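PDB 4QB6: Xyn30D from Paenibacillus barcinonensis, which probably hydrolyses the xylan backbone as a family 30 glucuronoxylanase, the part present here being its calcium-binding CBM35 module, which binds glucuronic acid-bearing sugars. Local coordinates for residues 105-110 with 145-150; 91-96 with 117-122. All coordinates share one frame; numbering follows the deposited sequence. Where two conformers were deposited one is given.

Interaction 1: 105-110 with 145-150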
ATOM      1  N   ASP A 105       7.590   6.227   0.081  1.00  7.64           N
ATOM      2  CA  ASP A 105       7.247   7.173  -0.986  1.00  8.12           C
ATOM      3  C   ASP A 105       6.040   6.618  -1.715  1.00  8.25           C
ATOM      4  O   ASP A 105       5.922   5.415  -1.920  1.00  8.52           O
ATOM      5  CB  ASP A 105       8.417   7.331  -1.968  1.00  8.93           C
ATOM      6  CG  ASP A 105       9.517   8.250  -1.499  1.00  9.63           C
ATOM      7  OD1 ASP A 105       9.372   8.989  -0.523  1.00 10.43           O
ATOM      8  OD2 ASP A 105      10.557   8.234  -2.216  1.00 11.67           O
ATOM      9  N   ILE A 106       5.153   7.499  -2.145  1.00  8.11           N
ATOM     10  CA  ILE A 106       3.919   7.114  -2.837  1.00  8.81           C
ATOM     11  C   ILE A 106       3.841   7.846  -4.159  1.00  8.23           C
ATOM     12  O   ILE A 106       3.951   9.083  -4.206  1.00  8.72           O
ATOM     13  CB  ILE A 106       2.680   7.369  -1.951  1.00 10.63           C
ATOM     14  CG1 ILE A 106       2.933   6.679  -0.582  1.00 14.03           C
ATOM     15  CG2 ILE A 106       1.407   6.935  -2.663  1.00 10.98           C
ATOM     16  CD1 ILE A 106       1.761   6.361   0.288  1.00 16.49           C
ATOM     17  N   TYR A 107       3.685   7.082  -5.232  1.00  8.46           N
ATOM     18  CA  TYR A 107       3.602   7.554  -6.609  1.00  8.61           C
ATOM     19  C   TYR A 107       2.222   7.255  -7.127  1.00  9.11           C
ATOM     20  O   TYR A 107       1.659   6.211  -6.832  1.00 10.07           O
ATOM     21  CB  TYR A 107       4.619   6.820  -7.492  1.00  9.24           C
ATOM     22  CG  TYR A 107       6.086   7.036  -7.176  1.00 10.56           C
ATOM     23  CD1 TYR A 107       6.682   6.450  -6.056  1.00 11.06           C
ATOM     24  CD2 TYR A 107       6.887   7.795  -8.016  1.00 11.44           C
ATOM     25  CE1 TYR A 107       8.031   6.636  -5.774  1.00 12.23           C
ATOM     26  CE2 TYR A 107       8.230   7.982  -7.729  1.00 12.54           C
ATOM     27  CZ  TYR A 107       8.766   7.398  -6.602  1.00 12.62           C
ATOM     28  OH  TYR A 107      10.122   7.556  -6.311  1.00 15.50           O
ATOM     29  N   VAL A 108       1.663   8.213  -7.858  1.00  8.91           N
ATOM     30  CA  VAL A 108       0.410   8.023  -8.558  1.00  9.55           C
ATOM     31  C   VAL A 108       0.647   8.329 -10.034  1.00  9.55           C
ATOM     32  O   VAL A 108       1.191   9.388 -10.392  1.00 10.60           O
ATOM     33  CB  VAL A 108      -0.722   8.897  -7.994  1.00  9.83           C
ATOM     34  CG1 VAL A 108      -1.947   8.883  -8.909  1.00 10.30           C
ATOM     35  CG2 VAL A 108      -1.068   8.458  -6.575  1.00 10.39           C
ATOM     36  N   ASN A 109       0.326   7.364 -10.894  1.00  9.96           N
ATOM     37  CA  ASN A 109       0.535   7.514 -12.347  1.00 11.01           C
ATOM     38  C   ASN A 109       1.961   7.925 -12.679  1.00 12.04           C
ATOM     39  O   ASN A 109       2.210   8.762 -13.582  1.00 13.72           O
ATOM     40  CB  ASN A 109      -0.504   8.476 -12.964  1.00 11.57           C
ATOM     41  CG  ASN A 109      -1.924   7.980 -12.785  1.00 11.91           C
ATOM     42  OD1 ASN A 109      -2.873   8.718 -12.390  1.00 14.31           O
ATOM     43  ND2 ASN A 109      -2.090   6.738 -13.025  1.00 11.19           N
ATOM     44  N   GLY A 110       2.924   7.352 -11.960  1.00 12.53           N
ATOM     45  CA  GLY A 110       4.334   7.558 -12.241  1.00 13.54           C
ATOM     46  C   GLY A 110       4.976   8.764 -11.622  1.00 14.38           C
ATOM     47  O   GLY A 110       6.189   8.959 -11.800  1.00 17.31           O
ATOM     48  N   ARG A 145       2.129   3.314  -6.825  0.50  7.65           N
ATOM     49  CA  ARG A 145       3.267   2.555  -6.349  0.50  7.98           C
ATOM     50  C   ARG A 145       3.691   3.099  -4.984  0.50  7.63           C
ATOM     51  O   ARG A 145       3.616   4.305  -4.693  0.50  7.31           O
ATOM     52  CB  ARG A 145       4.433   2.603  -7.351  0.50  8.91           C
ATOM     53  CG  ARG A 145       5.580   1.691  -6.950  0.50  9.64           C
ATOM     54  CD  ARG A 145       6.558   1.504  -8.069  0.50 10.99           C
ATOM     55  NE  ARG A 145       7.036   2.823  -8.374  0.50 12.40           N
ATOM     56  CZ  ARG A 145       8.288   3.255  -8.317  0.50 14.32           C
ATOM     57  NH1 ARG A 145       9.281   2.451  -7.971  0.50 15.42           N
ATOM     58  NH2 ARG A 145       8.530   4.515  -8.641  0.50 15.70           N
ATOM     59  N   ILE A 146       4.085   2.181  -4.121  1.00  7.31           N
ATOM     60  CA  ILE A 146       4.639   2.524  -2.805  1.00  7.35           C
ATOM     61  C   ILE A 146       6.017   1.890  -2.665  1.00  6.93           C
ATOM     62  O   ILE A 146       6.203   0.739  -3.055  1.00  7.46           O
ATOM     63  CB  ILE A 146       3.666   2.128  -1.705  1.00  8.05           C
ATOM     64  CG1 ILE A 146       3.468   0.612  -1.558  1.00  8.38           C
ATOM     65  CG2 ILE A 146       2.337   2.812  -1.940  1.00  9.04           C
ATOM     66  CD1 ILE A 146       2.474   0.239  -0.484  1.00  8.57           C
ATOM     67  N   VAL A 147       6.957   2.664  -2.135  1.00  6.81           N
ATOM     68  CA  VAL A 147       8.375   2.327  -2.234  1.00  7.53           C
ATOM     69  C   VAL A 147       9.051   2.595  -0.910  1.00  7.38           C
ATOM     70  O   VAL A 147       8.887   3.661  -0.322  1.00  7.69           O
ATOM     71  CB  VAL A 147       9.055   3.149  -3.337  1.00  8.26           C
ATOM     72  CG1 VAL A 147      10.449   2.605  -3.610  1.00  8.88           C
ATOM     73  CG2 VAL A 147       8.265   3.137  -4.642  1.00  8.62           C
ATOM     74  N   THR A 148       9.899   1.666  -0.460  1.00  7.40           N
ATOM     75  CA  THR A 148      10.695   1.890   0.742  1.00  7.43           C
ATOM     76  C   THR A 148      11.840   2.873   0.444  1.00  7.38           C
ATOM     77  O   THR A 148      12.267   3.005  -0.697  1.00  8.36           O
ATOM     78  CB  THR A 148      11.196   0.568   1.355  1.00  7.32           C
ATOM     79  OG1 THR A 148      12.141  -0.031   0.473  1.00  7.35           O
ATOM     80  CG2 THR A 148      10.084  -0.366   1.643  1.00  7.50           C
ATOM     81  N   THR A 149      12.258   3.586   1.489  1.00  7.96           N
ATOM     82  CA  THR A 149      13.139   4.751   1.352  1.00  9.16           C
ATOM     83  C   THR A 149      14.232   4.770   2.394  1.00  9.59           C
ATOM     84  O   THR A 149      14.915   5.786   2.548  1.00 11.21           O
ATOM     85  CB  THR A 149      12.329   6.060   1.486  1.00 10.07           C
ATOM     86  OG1 THR A 149      11.784   6.126   2.784  1.00 11.10           O
ATOM     87  CG2 THR A 149      11.195   6.164   0.443  1.00 10.80           C
ATOM     88  N   GLY A 150      14.395   3.705   3.158  1.00  8.79           N
ATOM     89  CA  GLY A 150      15.453   3.625   4.162  1.00  8.93           C
ATOM     90  C   GLY A 150      15.045   2.997   5.458  1.00  8.88           C
ATOM     91  O   GLY A 150      15.905   2.632   6.259  1.00  9.88           O
TER

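Interaction 2: 91-96 with 117-122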
ATOM      1  N   VAL A  91      -7.307   6.613   0.029  1.00  9.19           N
ATOM      2  CA  VAL A  91      -6.635   5.342  -0.161  1.00  8.87           C
ATOM      3  C   VAL A  91      -6.311   4.800   1.213  1.00  8.61           C
ATOM      4  O   VAL A  91      -5.529   5.419   1.955  1.00  8.83           O
ATOM      5  CB  VAL A  91      -5.372   5.464  -1.036  1.00  9.30           C
ATOM      6  CG1 VAL A  91      -4.697   4.121  -1.172  1.00 10.10           C
ATOM      7  CG2 VAL A  91      -5.724   6.045  -2.405  1.00  9.92           C
ATOM      8  N   LYS A  92      -6.937   3.704   1.572  1.00  8.57           N
ATOM      9  CA  LYS A  92      -6.832   3.111   2.892  1.00  8.89           C
ATOM     10  C   LYS A  92      -6.023   1.848   2.821  1.00  8.24           C
ATOM     11  O   LYS A  92      -6.429   0.869   2.194  1.00  8.96           O
ATOM     12  CB  LYS A  92      -8.227   2.860   3.456  1.00 10.78           C
ATOM     13  CG  LYS A  92      -8.219   2.211   4.840  1.00 12.45           C
ATOM     14  CD  LYS A  92      -9.619   2.112   5.431  1.00 16.07           C
ATOM     15  CE  LYS A  92     -10.539   1.240   4.631  1.00 18.37           C
ATOM     16  NZ  LYS A  92     -11.897   1.237   5.261  1.00 22.49           N
ATOM     17  N   PHE A  93      -4.850   1.853   3.431  1.00  7.67           N
ATOM     18  CA  PHE A  93      -3.946   0.722   3.484  1.00  7.58           C
ATOM     19  C   PHE A  93      -4.269  -0.130   4.681  1.00  7.59           C
ATOM     20  O   PHE A  93      -4.410   0.421   5.784  1.00  9.30           O
ATOM     21  CB  PHE A  93      -2.493   1.209   3.657  1.00  8.09           C
ATOM     22  CG  PHE A  93      -1.998   2.084   2.545  1.00  8.50           C
ATOM     23  CD1 PHE A  93      -2.179   3.457   2.583  1.00  9.37           C
ATOM     24  CD2 PHE A  93      -1.357   1.540   1.444  1.00  8.65           C
ATOM     25  CE1 PHE A  93      -1.709   4.245   1.564  1.00 10.37           C
ATOM     26  CE2 PHE A  93      -0.918   2.349   0.418  1.00  9.22           C
ATOM     27  CZ  PHE A  93      -1.104   3.700   0.484  1.00  9.86           C
ATOM     28  N   ARG A  94      -4.380  -1.432   4.522  1.00  6.87           N
ATOM     29  CA  ARG A  94      -4.484  -2.377   5.641  1.00  6.84           C
ATOM     30  C   ARG A  94      -3.129  -3.036   5.747  1.00  6.41           C
ATOM     31  O   ARG A  94      -2.643  -3.640   4.772  1.00  6.96           O
ATOM     32  CB  ARG A  94      -5.586  -3.398   5.429  1.00  7.40           C
ATOM     33  CG  ARG A  94      -5.813  -4.293   6.656  1.00  8.01           C
ATOM     34  CD  ARG A  94      -7.098  -5.088   6.516  1.00  8.80           C
ATOM     35  NE  ARG A  94      -7.479  -5.810   7.750  1.00  9.49           N
ATOM     36  CZ  ARG A  94      -7.212  -7.071   7.987  1.00  9.31           C
ATOM     37  NH1 ARG A  94      -6.500  -7.784   7.153  1.00 10.20           N
ATOM     38  NH2 ARG A  94      -7.635  -7.653   9.113  1.00  9.91           N
ATOM     39  N   TYR A  95      -2.495  -2.922   6.914  1.00  6.32           N
ATOM     40  CA  TYR A  95      -1.085  -3.286   7.083  1.00  6.40           C
ATOM     41  C   TYR A  95      -0.785  -3.719   8.487  1.00  6.46           C
ATOM     42  O   TYR A  95      -1.558  -3.417   9.404  1.00  6.90           O
ATOM     43  CB  TYR A  95      -0.176  -2.084   6.705  1.00  6.81           C
ATOM     44  CG  TYR A  95      -0.162  -0.984   7.741  1.00  7.34           C
ATOM     45  CD1 TYR A  95      -1.155  -0.008   7.793  1.00  8.01           C
ATOM     46  CD2 TYR A  95       0.839  -0.923   8.698  1.00  7.48           C
ATOM     47  CE1 TYR A  95      -1.140   0.971   8.764  1.00  8.72           C
ATOM     48  CE2 TYR A  95       0.858   0.060   9.659  1.00  8.26           C
ATOM     49  CZ  TYR A  95      -0.140   0.984   9.700  1.00  8.46           C
ATOM     50  OH  TYR A  95      -0.132   1.998  10.664  1.00 10.43           O
ATOM     51  N   ALA A  96       0.351  -4.374   8.680  1.00  6.49           N
ATOM     52  CA  ALA A  96       0.801  -4.756  10.014  1.00  6.97           C
ATOM     53  C   ALA A  96       2.214  -4.299  10.182  1.00  7.41           C
ATOM     54  O   ALA A  96       3.018  -4.327   9.244  1.00  7.45           O
ATOM     55  CB  ALA A  96       0.671  -6.257  10.204  1.00  7.16           C
ATOM     56  N   GLU A 117       6.045   9.025   3.566  1.00  9.75           N
ATOM     57  CA  GLU A 117       4.788   8.988   4.302  1.00  9.22           C
ATOM     58  C   GLU A 117       4.895   7.950   5.423  1.00  8.78           C
ATOM     59  O   GLU A 117       5.197   6.790   5.146  1.00  8.69           O
ATOM     60  CB  GLU A 117       3.681   8.627   3.331  1.00 10.55           C
ATOM     61  CG  GLU A 117       2.297   8.614   3.961  1.00 11.87           C
ATOM     62  CD  GLU A 117       1.799   9.983   4.390  1.00 13.77           C
ATOM     63  OE1 GLU A 117       2.324  11.022   3.897  1.00 15.87           O
ATOM     64  OE2 GLU A 117       0.871  10.033   5.226  1.00 16.22           O
ATOM     65  N   PRO A 118       4.553   8.332   6.661  0.50  8.37           N
ATOM     66  CA  PRO A 118       4.739   7.441   7.793  0.50  8.25           C
ATOM     67  C   PRO A 118       3.663   6.395   7.896  0.50  8.39           C
ATOM     68  O   PRO A 118       2.481   6.706   7.710  0.50  9.10           O
ATOM     69  CB  PRO A 118       4.618   8.380   8.995  0.50  8.24           C
ATOM     70  CG  PRO A 118       3.793   9.534   8.515  0.50  8.27           C
ATOM     71  CD  PRO A 118       4.079   9.674   7.067  0.50  8.26           C
ATOM     72  N   PHE A 119       4.078   5.175   8.234  1.00  8.11           N
ATOM     73  CA  PHE A 119       3.178   4.108   8.678  1.00  8.16           C
ATOM     74  C   PHE A 119       3.624   3.783  10.096  1.00  8.55           C
ATOM     75  O   PHE A 119       4.726   3.301  10.322  1.00  9.06           O
ATOM     76  CB  PHE A 119       3.317   2.881   7.772  1.00  8.00           C
ATOM     77  CG  PHE A 119       2.664   3.057   6.437  1.00  8.32           C
ATOM     78  CD1 PHE A 119       3.187   3.936   5.485  1.00  9.00           C
ATOM     79  CD2 PHE A 119       1.482   2.369   6.122  1.00  8.78           C
ATOM     80  CE1 PHE A 119       2.551   4.120   4.265  1.00  9.31           C
ATOM     81  CE2 PHE A 119       0.883   2.554   4.907  1.00  9.37           C
ATOM     82  CZ  PHE A 119       1.403   3.412   3.994  1.00  9.80           C
ATOM     83  N   THR A 120       2.726   4.006  11.051  1.00  8.88           N
ATOM     84  CA  THR A 120       3.029   3.827  12.447  1.00  9.46           C
ATOM     85  C   THR A 120       2.727   2.412  12.902  1.00  9.49           C
ATOM     86  O   THR A 120       1.958   1.664  12.266  1.00  9.42           O
ATOM     87  CB  THR A 120       2.317   4.862  13.320  1.00 10.94           C
ATOM     88  OG1 THR A 120       0.910   4.703  13.173  1.00 13.55           O
ATOM     89  CG2 THR A 120       2.741   6.240  12.979  1.00 11.99           C
ATOM     90  N   GLU A 121       3.353   1.978  13.987  0.50  9.64           N
ATOM     91  CA  GLU A 121       3.229   0.579  14.366  0.50 10.31           C
ATOM     92  C   GLU A 121       1.778   0.213  14.683  0.50  9.78           C
ATOM     93  O   GLU A 121       0.936   1.048  15.030  0.50 10.36           O
ATOM     94  CB  GLU A 121       4.148   0.212  15.544  0.50 11.35           C
ATOM     95  CG  GLU A 121       3.791   0.916  16.849  0.50 12.79           C
ATOM     96  CD  GLU A 121       4.717   0.549  17.997  0.50 14.47           C
ATOM     97  OE1 GLU A 121       5.925   0.871  17.931  0.50 15.39           O
ATOM     98  OE2 GLU A 121       4.224  -0.023  18.987  0.50 16.48           O
ATOM     99  N   THR A 122       1.514  -1.073  14.527  1.00  9.22           N
ATOM    100  CA  THR A 122       0.257  -1.677  14.943  1.00  9.38           C
ATOM    101  C   THR A 122       0.466  -2.513  16.204  1.00  9.87           C
ATOM    102  O   THR A 122      -0.535  -2.891  16.821  1.00 11.63           O
ATOM    103  CB  THR A 122      -0.343  -2.541  13.819  1.00  9.00           C
ATOM    104  OG1 THR A 122       0.504  -3.664  13.588  1.00  8.69           O
ATOM    105  CG2 THR A 122      -0.593  -1.745  12.567  1.00  9.19           C
TER
HETATM  106  O   HOH W   1       0.086   5.132  10.428  1.00 20.49           O

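Interaction 1: 105-110 with 145-150
Four backbone hydrogen bonds tie residues 105-108 to 145-149 as antiparallel strands. Tyr107 and Arg145 form one hydrogen-bonded pair: Tyr107 N gives Arg145 O a nearly straight bond of 2.8 Å (175° at the hydrogen), and Arg145 N returns one to Tyr107 O at 2.9 Å. Asp105 and Val147 form the next such pair, exchanging N-H and C=O through two more bent bonds. Between them Ile106 and Ile146 make a non-hydrogen-bonded pair, where Ile146 CA sends a C-H toward Asp105 O at 3.3 Å.

On the face that bears Tyr107, Arg145 and Val147, the charged group of Arg145 lies over the tyrosine ring. Arg145 CZ stands 4.3 Å from the centroid of the Tyr107 ring in a cation-pi interaction, with Arg145 NH2 over the middle of the ring and the two planes 41° apart. The arginine chain bends at chi3 (60°), which brings the guanidinium over the Tyr107 ring on the neighbouring strand. Val147 CG2 fills the angle between the two groups, 3.7 Å from Tyr107 CE1. A long, flexible cation and a broad ring suit this partly exposed surface. Farther along, Thr149 CG2 packs on the carboxylate of Asp105, 3.3 Å from Asp105 CG, while the oxygens of Asp105 are engaged by Asn116 N and Lys112.

The opposite face is apolar: the side chains of Ile106 and Ile146 lie side by side and point the same way, Ile106 CG1 4.1 Å from Ile146 CG2, branched side chains fit for the interior of the beta-sandwich. Strands 72-83 and 111-119 flank this pair in the five-stranded sheet, and Phe68 and Trp78 pack against Ile146.

Interaction 2: 91-96 with 117-122
Tyr95 OH donates a short hydrogen bond of 2.7 Å to Thr120 O and also accepts one, at 3.2 Å, from a water. That water is in turn held by Thr120 N at 2.9 Å, so the phenol is linked to both backbone polar groups of one residue. Thr120 O lies at the edge of the tyrosine ring, near its plane. Tyrosine suits the place because its ring can lie in the core while its hydroxyl reaches the chain that leaves strand 111-119.

Phe119 inserts between the side chains of Tyr95 and Phe93, making a T-shaped stack with each. Its CD2 sits over the centre of the Tyr95 ring, with centroids 5.2 Å apart and planes at 85°; its CZ sits over the centre of the Phe93 ring, the planes at 77°. One phenylalanine edge thus serves two aromatic faces. This aromatic cluster bridges the two sheets of the beta-sandwich, the fold of this carbohydrate-binding module, and Met156 and Leu104 pack on Phe119 from strands of either sheet.

Tyr95 has CG between its backbone N and carbonyl carbon (chi1 75°), which directs the ring toward Phe119 and Thr120. Past the cluster, the methyl CG2 of Thr122 rests 3.7 Å from Tyr95 CE2. Threonine fits here by offering two different branches: its OG1, near Ala96 CA, is hydrogen-bonded to Thr127 O and Leu97 N.

How the interactions relate
The centres of the two interactions lie 14 Å apart, and their segments alternate along the chain: 91-96, 105-110, 117-122, 145-150. Interaction 1 pairs neighbouring strands within the five-stranded sheet, whereas interaction 2 crosses from strand 87-96 of the four-stranded sheet to strand 111-119 and the loop after it. They share the sandwich interior, where Phe93 CZ meets Ile106 CD1 at 3.9 Å and Phe93 CE2 meets Ile146 CG2 at 4.0 Å. One core is therefore continuous from the paired isoleucines to the aromatic cluster. Its aromatic end approaches the sugar site, the Phe119 side chain being about 5 Å from that of glucuronate-binding Arg102 (nearest atoms).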